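Local coordinates for CaaX farnesyltransferase alpha subunit Ram2 (Aspergillus fumigatus, PDB 4L9P) that pairs with the Ram1 beta subunit to form protein farnesyltransferase, which transfers a farnesyl group to the cysteine of CaaX proteins, at the interface of chains A and B. Coordinates in Å, arbitrary orientation; residue numbers count along the deposited sequence, not the author numbering. Chains: chain A, CaaX farnesyltransferase alpha subunit Ram2; chain B, CaaX farnesyltransferase beta subunit Ram1.

Contact 1: the interface of chains A and B. Residues chain A 159, 161, 197-198, 201; chain B 309, 359-360, 362.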
loop_
_atom_site.group_PDB
_atom_site.type_symbol
_atom_site.label_atom_id
_atom_site.label_comp_id
_atom_site.label_asym_id
_atom_site.label_seq_id
_atom_site.Cartn_x
_atom_site.Cartn_y
_atom_site.Cartn_z
ATOM N N LYS A 159 -14.357 -6.292 6.501
ATOM C CA LYS A 159 -13.494 -5.732 5.471
ATOM C C LYS A 159 -12.067 -6.232 5.595
ATOM O O LYS A 159 -11.164 -5.681 4.995
ATOM C CB LYS A 159 -13.553 -4.183 5.551
ATOM C CG LYS A 159 -15.003 -3.656 5.372
ATOM C CD LYS A 159 -15.031 -2.129 5.391
ATOM C CE LYS A 159 -16.466 -1.678 5.202
ATOM N NZ LYS A 159 -16.466 -0.120 5.063
ATOM N N TYR A 161 -8.794 -7.437 4.905
ATOM C CA TYR A 161 -8.204 -7.537 3.568
ATOM C C TYR A 161 -7.567 -8.888 3.363
ATOM O O TYR A 161 -7.660 -9.450 2.228
ATOM C CB TYR A 161 -7.119 -6.405 3.413
ATOM C CG TYR A 161 -6.730 -6.131 1.987
ATOM C CD1 TYR A 161 -5.781 -6.920 1.341
ATOM C CD2 TYR A 161 -7.331 -5.080 1.256
ATOM C CE1 TYR A 161 -5.393 -6.662 0.014
ATOM C CE2 TYR A 161 -6.956 -4.826 -0.048
ATOM C CZ TYR A 161 -6.000 -5.652 -0.667
ATOM O OH TYR A 161 -5.602 -5.413 -1.970
ATOM N N ASN A 197 -17.159 -2.213 0.557
ATOM C CA ASN A 197 -16.521 -2.268 -0.736
ATOM C C ASN A 197 -15.788 -3.558 -0.963
ATOM O O ASN A 197 -15.636 -3.961 -2.129
ATOM C CB ASN A 197 -15.507 -1.099 -0.884
ATOM C CG ASN A 197 -15.111 -0.907 -2.313
ATOM O OD1 ASN A 197 -15.957 -0.468 -3.147
ATOM N ND2 ASN A 197 -13.831 -1.193 -2.645
ATOM N N SER A 198 -15.331 -4.226 0.109
ATOM C CA SER A 198 -14.616 -5.517 -0.097
ATOM C C SER A 198 -15.571 -6.552 -0.686
ATOM O O SER A 198 -15.211 -7.379 -1.553
ATOM C CB SER A 198 -14.113 -6.062 1.247
ATOM O OG SER A 198 -13.235 -5.074 1.822
ATOM N N ASN A 201 -16.048 -5.776 -4.351
ATOM C CA ASN A 201 -14.897 -6.196 -5.125
ATOM C C ASN A 201 -14.926 -7.699 -5.406
ATOM O O ASN A 201 -14.587 -8.143 -6.507
ATOM C CB ASN A 201 -13.606 -5.728 -4.396
ATOM C CG ASN A 201 -12.368 -6.164 -5.150
ATOM O OD1 ASN A 201 -12.034 -5.563 -6.182
ATOM N ND2 ASN A 201 -11.752 -7.289 -4.743
ATOM N N GLU B 309 -8.704 -6.158 -3.492
ATOM C CA GLU B 309 -9.354 -4.845 -3.527
ATOM C C GLU B 309 -8.329 -3.719 -3.729
ATOM O O GLU B 309 -7.204 -3.722 -3.169
ATOM C CB GLU B 309 -10.069 -4.679 -2.191
ATOM C CG GLU B 309 -10.820 -3.332 -2.045
ATOM C CD GLU B 309 -11.504 -3.249 -0.672
ATOM O OE1 GLU B 309 -11.230 -4.088 0.241
ATOM O OE2 GLU B 309 -12.290 -2.307 -0.484
ATOM N N ARG B 359 -8.813 2.848 0.925
ATOM C CA ARG B 359 -9.740 2.136 0.010
ATOM C C ARG B 359 -11.143 2.646 0.202
ATOM O O ARG B 359 -11.471 3.324 1.203
ATOM C CB ARG B 359 -9.662 0.593 0.193
ATOM C CG ARG B 359 -9.618 0.172 1.650
ATOM C CD ARG B 359 -9.638 -1.414 1.713
ATOM N NE ARG B 359 -9.194 -1.846 3.022
ATOM C CZ ARG B 359 -9.653 -2.961 3.619
ATOM N NH1 ARG B 359 -10.460 -3.818 2.950
ATOM N NH2 ARG B 359 -9.226 -3.243 4.835
ATOM N N THR B 360 -11.942 2.396 -0.833
ATOM C CA THR B 360 -13.289 2.945 -0.871
ATOM C C THR B 360 -14.095 2.565 0.370
ATOM O O THR B 360 -14.137 1.401 0.787
ATOM C CB THR B 360 -14.008 2.426 -2.124
ATOM O OG1 THR B 360 -13.199 2.844 -3.243
ATOM C CG2 THR B 360 -15.464 2.954 -2.251
ATOM N N LYS B 362 -13.601 3.241 3.451
ATOM C CA LYS B 362 -12.911 3.100 4.734
ATOM C C LYS B 362 -12.425 4.476 5.204
ATOM O O LYS B 362 -12.868 5.497 4.628
ATOM C CB LYS B 362 -11.797 2.034 4.662
ATOM C CG LYS B 362 -12.400 0.625 4.391
ATOM C CD LYS B 362 -11.574 -0.464 4.974
ATOM C CE LYS B 362 -11.830 -0.557 6.465
ATOM N NZ LYS B 362 -10.828 -1.400 7.191
HETATM O O HOH W 1 -13.375 -2.274 2.043
HETATM O O HOH W 2 -15.418 -0.460 2.384
#
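The guanidinium of B:Arg359 lies between A:Tyr161 and B:Lys362: CD2 of the tyrosine ring sits over the rim of one face, and CD of B:Lys362, from the arginine's own chain, lies over the rim of the opposite face. Ring and guanidinium stand nearly upright to each other, 82° apart. At the guanidinium edge, NH1 and NH2 both point at one acceptor, the carbonyl A:Lys159 O, at 2.9 Å from B:Arg359 NH1. This is part of the heterodimer interface of a protein prenyltransferase, the helical-repeat alpha subunit meeting the alpha-alpha toroid of beta; B:Arg359 also belongs to the pocket for the farnesyl analogue FII. At the edge of the tyrosine ring, A:Tyr161 OH donates to a lone pair of B:Glu309 O over 2.6 Å. The B:Glu309 side chain, CG anti to the backbone N (chi1 180°) and extended, carries its carboxylate to the start of helix A:197-208. B:Glu309 OE1 takes A:Ser198 OG (2.7 Å) from above one face of the carboxylate and B:Arg359 NH1 (2.8 Å), a salt bridge within beta, from the other. A:Asn197 ND2 meets B:Glu309 OE2 on its anti side, somewhat out of the carboxylate plane, at 2.9 Å in a nearly straight bond. Water 1 joins A:Ser198 OG to B:Glu309 OE2, and water 2 links A:Lys159 NZ to B:Thr360 O.

Contact 2: the interface of chains A and B. Residues chain A 35-36, 41-44; chain B 151, 174-175, 178-179.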
loop_
_atom_site.group_PDB
_atom_site.type_symbol
_atom_site.label_atom_id
_atom_site.label_comp_id
_atom_site.label_asym_id
_atom_site.label_seq_id
_atom_site.Cartn_x
_atom_site.Cartn_y
_atom_site.Cartn_z
ATOM N N ASP A 35 22.780 -10.281 18.850
ATOM C CA ASP A 35 22.114 -9.122 18.233
ATOM C C ASP A 35 23.116 -8.015 17.873
ATOM O O ASP A 35 22.713 -6.927 17.494
ATOM C CB ASP A 35 21.068 -8.549 19.185
ATOM C CG ASP A 35 21.697 -7.955 20.454
ATOM O OD1 ASP A 35 22.908 -8.183 20.690
ATOM O OD2 ASP A 35 20.980 -7.257 21.204
ATOM N N GLY A 36 24.408 -8.290 18.047
ATOM C CA GLY A 36 25.437 -7.319 17.705
ATOM C C GLY A 36 25.903 -6.464 18.874
ATOM O O GLY A 36 26.806 -5.630 18.724
ATOM N N ALA A 41 29.408 -1.398 18.474
ATOM C CA ALA A 41 28.473 -0.333 18.898
ATOM C C ALA A 41 27.165 -1.010 19.226
ATOM O O ALA A 41 26.917 -2.093 18.745
ATOM C CB ALA A 41 28.242 0.676 17.786
ATOM N N MET A 42 26.331 -0.373 20.031
ATOM C CA MET A 42 25.092 -0.992 20.467
ATOM C C MET A 42 24.029 -0.960 19.361
ATOM O O MET A 42 23.847 0.046 18.690
ATOM C CB MET A 42 24.581 -0.285 21.712
ATOM C CG MET A 42 25.498 -0.489 22.910
ATOM S SD MET A 42 25.532 -2.203 23.487
ATOM C CE MET A 42 23.741 -2.501 23.326
ATOM N N PRO A 43 23.314 -2.070 19.170
ATOM C CA PRO A 43 22.290 -2.085 18.110
ATOM C C PRO A 43 21.109 -1.218 18.471
ATOM O O PRO A 43 20.969 -0.776 19.630
ATOM C CB PRO A 43 21.880 -3.549 17.998
ATOM C CG PRO A 43 22.402 -4.206 19.294
ATOM C CD PRO A 43 23.474 -3.360 19.869
ATOM N N LEU A 44 20.256 -0.995 17.470
ATOM C CA LEU A 44 19.154 -0.065 17.599
ATOM C C LEU A 44 17.813 -0.794 17.751
ATOM O O LEU A 44 17.659 -1.931 17.247
ATOM C CB LEU A 44 19.086 0.785 16.326
ATOM C CG LEU A 44 20.318 1.672 16.172
ATOM C CD1 LEU A 44 20.502 2.065 14.684
ATOM C CD2 LEU A 44 20.208 2.920 17.068
ATOM N N ARG B 151 12.084 -5.148 13.387
ATOM C CA ARG B 151 13.152 -4.306 13.932
ATOM C C ARG B 151 13.826 -3.456 12.838
ATOM O O ARG B 151 14.075 -2.288 13.048
ATOM C CB ARG B 151 14.130 -5.095 14.775
ATOM C CG ARG B 151 13.502 -5.381 16.155
ATOM C CD ARG B 151 14.486 -6.087 17.099
ATOM N NE ARG B 151 15.701 -5.266 17.230
ATOM C CZ ARG B 151 16.932 -5.661 16.969
ATOM N NH1 ARG B 151 17.182 -6.928 16.623
ATOM N NH2 ARG B 151 17.926 -4.788 17.132
ATOM N N GLU B 174 27.643 3.694 12.975
ATOM C CA GLU B 174 28.123 2.504 13.662
ATOM C C GLU B 174 27.025 1.636 14.233
ATOM O O GLU B 174 27.100 0.393 14.169
ATOM C CB GLU B 174 29.131 2.884 14.759
ATOM C CG GLU B 174 30.414 3.383 14.159
ATOM C CD GLU B 174 31.538 3.650 15.200
ATOM O OE1 GLU B 174 31.397 3.330 16.431
ATOM O OE2 GLU B 174 32.575 4.215 14.763
ATOM N N ARG B 175 26.000 2.261 14.811
ATOM C CA ARG B 175 24.920 1.468 15.394
ATOM C C ARG B 175 24.079 0.820 14.299
ATOM O O ARG B 175 23.573 -0.267 14.501
ATOM C CB ARG B 175 24.061 2.327 16.287
ATOM C CG ARG B 175 24.859 2.850 17.472
ATOM C CD ARG B 175 23.968 3.624 18.426
ATOM N NE ARG B 175 23.089 2.692 19.129
ATOM C CZ ARG B 175 22.069 3.069 19.909
ATOM N NH1 ARG B 175 21.783 4.368 20.072
ATOM N NH2 ARG B 175 21.298 2.144 20.488
ATOM N N SER B 178 26.122 -2.271 13.301
ATOM C CA SER B 178 25.968 -3.281 14.354
ATOM C C SER B 178 24.628 -4.012 14.142
ATOM O O SER B 178 24.577 -5.248 14.129
ATOM C CB SER B 178 25.940 -2.583 15.706
ATOM O OG SER B 178 25.758 -3.527 16.730
ATOM N N THR B 179 23.555 -3.229 13.974
ATOM C CA THR B 179 22.237 -3.793 13.889
ATOM C C THR B 179 22.097 -4.696 12.670
ATOM O O THR B 179 21.560 -5.787 12.768
ATOM C CB THR B 179 21.161 -2.655 13.764
ATOM O OG1 THR B 179 21.278 -1.775 14.893
ATOM C CG2 THR B 179 19.748 -3.226 13.720
HETATM O O HOH W 3 20.268 -6.261 16.350
#
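A:Met42, A:Pro43 and A:Leu44 lie along helix B:173-183 and offer it mainly backbone groups. B:Arg175 NE points almost straight (170° at H) at the carbonyl A:Met42 O, 2.8 Å away; the oxygen lies in the guanidinium plane, while the donor stands above the carbonyl plane. B:Arg175 NH2 reaches the next carbonyl, A:Pro43 O, at 3.1 Å, well above that carbonyl's plane. A bend at chi3 (72°) turns the guanidinium back along the alpha segment. One helical turn on, B:Ser178 OG, anti to its own backbone N, donates to A:Ala41 O at 2.7 Å. B:Thr179 OG1 works both ways, accepting from A:Leu44 N at 2.9 Å and donating to B:Arg175 O within its helix, which fixes the hydroxyl's rotation. From the neighbouring helix B:151-164, B:Arg151 NH2 meets A:Leu44 O at 2.9 Å.

Apolar packing centres on A:Leu44, whose CD2 methyl sits over the middle of the B:Arg175 guanidinium face, 3.4 Å from B:Arg175 CZ. The A:Ala41 methyl rests near B:Glu174 CB.

Water is the third kind of link: water 3 bridges B:Arg151 NH2 to the carbonyl A:Asp35 O, in a poorly ordered residue.

In the fold, this stretch of alpha is loop, lying between 3-10 helix A:23-25 and helix A:51-65 and running along two helices of the beta subunit.

Contact 3: the interface of chains A and B. Residues chain A 257, 301-304, 337-338; chain B 81-82.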
loop_
_atom_site.group_PDB
_atom_site.type_symbol
_atom_site.label_atom_id
_atom_site.label_comp_id
_atom_site.label_asym_id
_atom_site.label_seq_id
_atom_site.Cartn_x
_atom_site.Cartn_y
_atom_site.Cartn_z
ATOM N N GLU A 257 -25.534 7.952 -1.838
ATOM C CA GLU A 257 -24.183 8.529 -1.746
ATOM C C GLU A 257 -23.100 7.448 -1.563
ATOM O O GLU A 257 -21.925 7.775 -1.470
ATOM C CB GLU A 257 -24.149 9.561 -0.613
ATOM C CG GLU A 257 -22.908 10.468 -0.535
ATOM C CD GLU A 257 -22.588 11.219 -1.807
ATOM O OE1 GLU A 257 -23.449 11.266 -2.693
ATOM O OE2 GLU A 257 -21.472 11.802 -1.909
ATOM N N VAL A 301 -29.808 17.542 -4.743
ATOM C CA VAL A 301 -28.937 16.444 -5.166
ATOM C C VAL A 301 -28.828 15.366 -4.112
ATOM O O VAL A 301 -28.460 15.642 -2.972
ATOM C CB VAL A 301 -27.521 17.006 -5.447
ATOM C CG1 VAL A 301 -26.467 15.884 -5.666
ATOM C CG2 VAL A 301 -27.568 18.021 -6.621
ATOM N N LYS A 302 -29.123 14.134 -4.494
ATOM C CA LYS A 302 -29.054 13.052 -3.527
ATOM C C LYS A 302 -27.801 12.211 -3.670
ATOM O O LYS A 302 -27.551 11.335 -2.826
ATOM C CB LYS A 302 -30.279 12.155 -3.691
ATOM C CG LYS A 302 -31.622 12.932 -3.431
ATOM C CD LYS A 302 -32.875 12.004 -3.445
ATOM C CE LYS A 302 -34.028 12.586 -4.292
ATOM N NZ LYS A 302 -33.763 12.687 -5.818
ATOM N N SER A 303 -27.036 12.446 -4.728
ATOM C CA SER A 303 -25.804 11.656 -4.946
ATOM C C SER A 303 -24.750 12.415 -5.728
ATOM O O SER A 303 -25.006 12.807 -6.893
ATOM C CB SER A 303 -26.150 10.362 -5.713
ATOM O OG SER A 303 -24.953 9.594 -5.924
ATOM N N SER A 304 -23.559 12.623 -5.129
ATOM C CA SER A 304 -22.459 13.229 -5.882
ATOM C C SER A 304 -22.002 12.314 -7.029
ATOM O O SER A 304 -21.511 12.772 -8.083
ATOM C CB SER A 304 -21.300 13.576 -4.953
ATOM O OG SER A 304 -20.760 12.391 -4.376
ATOM N N LYS A 337 -19.657 22.571 -4.379
ATOM C CA LYS A 337 -20.631 22.148 -3.363
ATOM C C LYS A 337 -20.518 20.690 -2.962
ATOM O O LYS A 337 -20.436 20.379 -1.770
ATOM C CB LYS A 337 -22.071 22.340 -3.890
ATOM C CG LYS A 337 -22.559 23.719 -3.970
ATOM C CD LYS A 337 -24.118 23.775 -4.134
ATOM C CE LYS A 337 -24.948 23.180 -2.948
ATOM N NZ LYS A 337 -26.413 23.725 -2.936
ATOM N N TYR A 338 -20.519 19.788 -3.946
ATOM C CA TYR A 338 -20.856 18.391 -3.587
ATOM C C TYR A 338 -19.620 17.483 -3.360
ATOM O O TYR A 338 -19.787 16.446 -2.712
ATOM C CB TYR A 338 -21.787 17.804 -4.647
ATOM C CG TYR A 338 -23.115 18.523 -4.599
ATOM C CD1 TYR A 338 -23.930 18.442 -3.472
ATOM C CD2 TYR A 338 -23.507 19.354 -5.621
ATOM C CE1 TYR A 338 -25.132 19.134 -3.396
ATOM C CE2 TYR A 338 -24.681 20.059 -5.549
ATOM C CZ TYR A 338 -25.499 19.933 -4.439
ATOM O OH TYR A 338 -26.652 20.648 -4.402
ATOM N N LEU B 81 -22.296 17.796 2.675
ATOM C CA LEU B 81 -23.676 18.216 2.512
ATOM C C LEU B 81 -24.648 17.067 2.368
ATOM O O LEU B 81 -25.781 17.136 2.852
ATOM C CB LEU B 81 -23.803 19.051 1.242
ATOM C CG LEU B 81 -23.289 20.485 1.325
ATOM C CD1 LEU B 81 -23.625 21.210 0.009
ATOM C CD2 LEU B 81 -23.931 21.270 2.451
ATOM N N ILE B 82 -24.238 16.040 1.631
ATOM C CA ILE B 82 -25.165 14.972 1.290
ATOM C C ILE B 82 -25.091 13.937 2.367
ATOM O O ILE B 82 -23.987 13.461 2.722
ATOM C CB ILE B 82 -24.823 14.306 -0.056
ATOM C CG1 ILE B 82 -24.990 15.299 -1.217
ATOM C CG2 ILE B 82 -25.715 13.043 -0.303
ATOM C CD1 ILE B 82 -24.314 14.772 -2.506
HETATM O O HOH W 4 -20.232 18.333 0.610
HETATM O O HOH W 5 -21.747 16.064 -0.157
#
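B:Leu81 and B:Ile82 make an apolar, water-lined contact with A:Lys337, A:Tyr338 and the loop leading into helix A:304-317, fastening an N-terminal stretch of beta to the alpha subunit of the heterodimer. No direct hydrogen bond crosses here. B:Ile82 is the plug, with 118 Å² of its surface hidden. Its CG1 is anti to the carbonyl carbon (chi1 -65°) and the chain continues extended, which sends B:Ile82 CD1 in tip first between A:Ser304 N, at 3.5 Å, and A:Tyr338 CD1, at 3.8 Å. The B:Ile82 CG2 branch turns instead to A:Lys302 O and lies 3.8 Å from A:Glu257 CG.

The wall around this methyl group is braced from within alpha. A:Glu257 OE1 uses its syn lone pair to accept from A:Ser304 N (2.8 Å), and A:Glu257 OE2 takes A:Ser304 OG (2.6 Å), so the carboxylate is held at the first turn of the helix. The A:Tyr338 ring is sandwiched by its own chain, A:Val301 CB over one face and A:Lys337 CB over the other.

The B:Leu81 side chain crosses that of A:Lys337 at about a right angle, its CD1 near A:Lys337 CE. Two mutually bonded waters satisfy the backbone: water 4 joins B:Leu81 N to A:Lys337 O, and water 5 joins B:Ile82 N to A:Tyr338 O. The site thus probably helps hold beta's N-terminal extension against alpha's later helices.

Contact 4: the interface of chains A and B. Residues chain A 216-217, 223; chain B 237-238, 294, 306.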
loop_
_atom_site.group_PDB
_atom_site.type_symbol
_atom_site.label_atom_id
_atom_site.label_comp_id
_atom_site.label_asym_id
_atom_site.label_seq_id
_atom_site.Cartn_x
_atom_site.Cartn_y
_atom_site.Cartn_z
ATOM N N PHE A 216 -2.276 -16.251 -16.495
ATOM C CA PHE A 216 -1.983 -15.776 -15.148
ATOM C C PHE A 216 -3.205 -15.035 -14.613
ATOM O O PHE A 216 -3.977 -14.417 -15.363
ATOM C CB PHE A 216 -0.821 -14.783 -15.222
ATOM C CG PHE A 216 0.472 -15.398 -15.647
ATOM C CD1 PHE A 216 0.955 -16.521 -15.001
ATOM C CD2 PHE A 216 1.212 -14.847 -16.691
ATOM C CE1 PHE A 216 2.209 -17.111 -15.397
ATOM C CE2 PHE A 216 2.448 -15.446 -17.099
ATOM C CZ PHE A 216 2.928 -16.555 -16.443
ATOM N N ASP A 217 -3.386 -15.071 -13.305
ATOM C CA ASP A 217 -4.545 -14.371 -12.708
ATOM C C ASP A 217 -4.449 -12.845 -12.937
ATOM O O ASP A 217 -3.381 -12.278 -12.990
ATOM C CB ASP A 217 -4.546 -14.642 -11.186
ATOM C CG ASP A 217 -5.921 -14.367 -10.485
ATOM O OD1 ASP A 217 -6.974 -14.033 -11.147
ATOM O OD2 ASP A 217 -5.903 -14.475 -9.219
ATOM N N THR A 223 -5.882 -7.536 -20.165
ATOM C CA THR A 223 -4.678 -6.816 -19.810
ATOM C C THR A 223 -3.603 -6.936 -20.911
ATOM O O THR A 223 -2.579 -6.299 -20.819
ATOM C CB THR A 223 -4.106 -7.286 -18.428
ATOM O OG1 THR A 223 -3.889 -8.701 -18.451
ATOM C CG2 THR A 223 -5.114 -6.976 -17.321
ATOM N N PRO B 237 6.973 -17.192 -11.681
ATOM C CA PRO B 237 6.649 -17.342 -13.116
ATOM C C PRO B 237 5.746 -16.247 -13.658
ATOM O O PRO B 237 5.847 -15.906 -14.834
ATOM C CB PRO B 237 5.892 -18.668 -13.155
ATOM C CG PRO B 237 6.551 -19.434 -12.016
ATOM C CD PRO B 237 6.717 -18.423 -10.913
ATOM N N ASP B 238 4.851 -15.725 -12.817
ATOM C CA ASP B 238 3.924 -14.695 -13.274
ATOM C C ASP B 238 4.516 -13.293 -13.310
ATOM O O ASP B 238 3.806 -12.338 -13.631
ATOM C CB ASP B 238 2.604 -14.701 -12.479
ATOM C CG ASP B 238 2.754 -14.170 -11.070
ATOM O OD1 ASP B 238 3.878 -13.867 -10.620
ATOM O OD2 ASP B 238 1.699 -14.022 -10.431
ATOM N N ARG B 294 -1.924 -6.492 -14.178
ATOM C CA ARG B 294 -2.935 -7.442 -13.746
ATOM C C ARG B 294 -3.397 -7.201 -12.299
ATOM O O ARG B 294 -4.349 -7.885 -11.840
ATOM C CB ARG B 294 -2.378 -8.851 -13.871
ATOM C CG ARG B 294 -2.140 -9.273 -15.358
ATOM C CD ARG B 294 -1.983 -10.780 -15.553
ATOM N NE ARG B 294 -0.994 -11.295 -14.646
ATOM C CZ ARG B 294 0.314 -11.452 -14.905
ATOM N NH1 ARG B 294 0.853 -11.055 -16.035
ATOM N NH2 ARG B 294 1.097 -11.984 -13.966
ATOM N N PRO B 306 -3.534 -10.005 -7.856
ATOM C CA PRO B 306 -4.647 -9.912 -8.848
ATOM C C PRO B 306 -6.001 -10.257 -8.241
ATOM O O PRO B 306 -6.126 -11.291 -7.544
ATOM C CB PRO B 306 -4.238 -10.940 -9.906
ATOM C CG PRO B 306 -2.694 -10.795 -9.894
ATOM C CD PRO B 306 -2.341 -10.690 -8.408
HETATM O O HOH W 6 -0.499 -12.876 -12.059
#
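A:Phe216, with 84 Å² hidden, lies with one ring face against B:Asp238, whose CA stands 3.8 Å from the ring centroid in a CH-pi contact, offset toward the rim. This is loop-to-loop packing in a protein prenyltransferase heterodimer, the beta side being part of the alpha-alpha toroid. The CB of B:Asp238 comes to 3.5 Å from A:Phe216 CD1, and CZ at the ring tip lies close to the carbonyl B:Pro237 O. Here CG of A:Phe216 is anti to the carbonyl carbon (chi1 -66°), which lays the ring along the beta loop.

B:Arg294 is the second large contributor. Its guanidinium slides under the root of the phenylalanine, A:Phe216 CB lying over the rim of one face at 3.5 Å from B:Arg294 CZ, with ring and guanidinium planes 30° apart. A bend at chi3 (-51°) swings the group across to B:Asp238, where B:Arg294 NH2 donates in plane to a lone pair of B:Asp238 O at 2.8 Å. That bond within beta should help fix the guanidinium's rotation. Its NE also makes a weak hydrogen bond to A:Asp217 O.

The third piece is A:Asp217, whose carbonyl shares water 6 with B:Arg294 NH2 (2.6 Å from the water) and B:Asp238 OD2 (3.0 Å). A:Asp217 CB and CG pack against CB of B:Pro306, with 3.9 Å between A:Asp217 CG and B:Pro306 CB. Beyond, A:Thr223 OG1 rests against the CG methylene of B:Arg294.

The four contacts sample a long alpha-beta seam. Contact 1 is central, its C-alpha centre about 22 Å from that of contact 3 and 21 Å from that of contact 4, which are themselves about 38 Å apart. Contact 2 stands off at about 39 Å from contact 1 and 55 Å from contact 3. No residue is shared, but B:Pro306 of contact 4 and B:Glu309 of contact 1 belong to one loop between helices B:288-293 and B:312-323. Because alpha's N-terminal loop and beta's N-terminal stretch each reach onto the other subunit, the heterodimer is held at widely spaced points, with contact 1 tied to the isoprenoid pocket through B:Arg359.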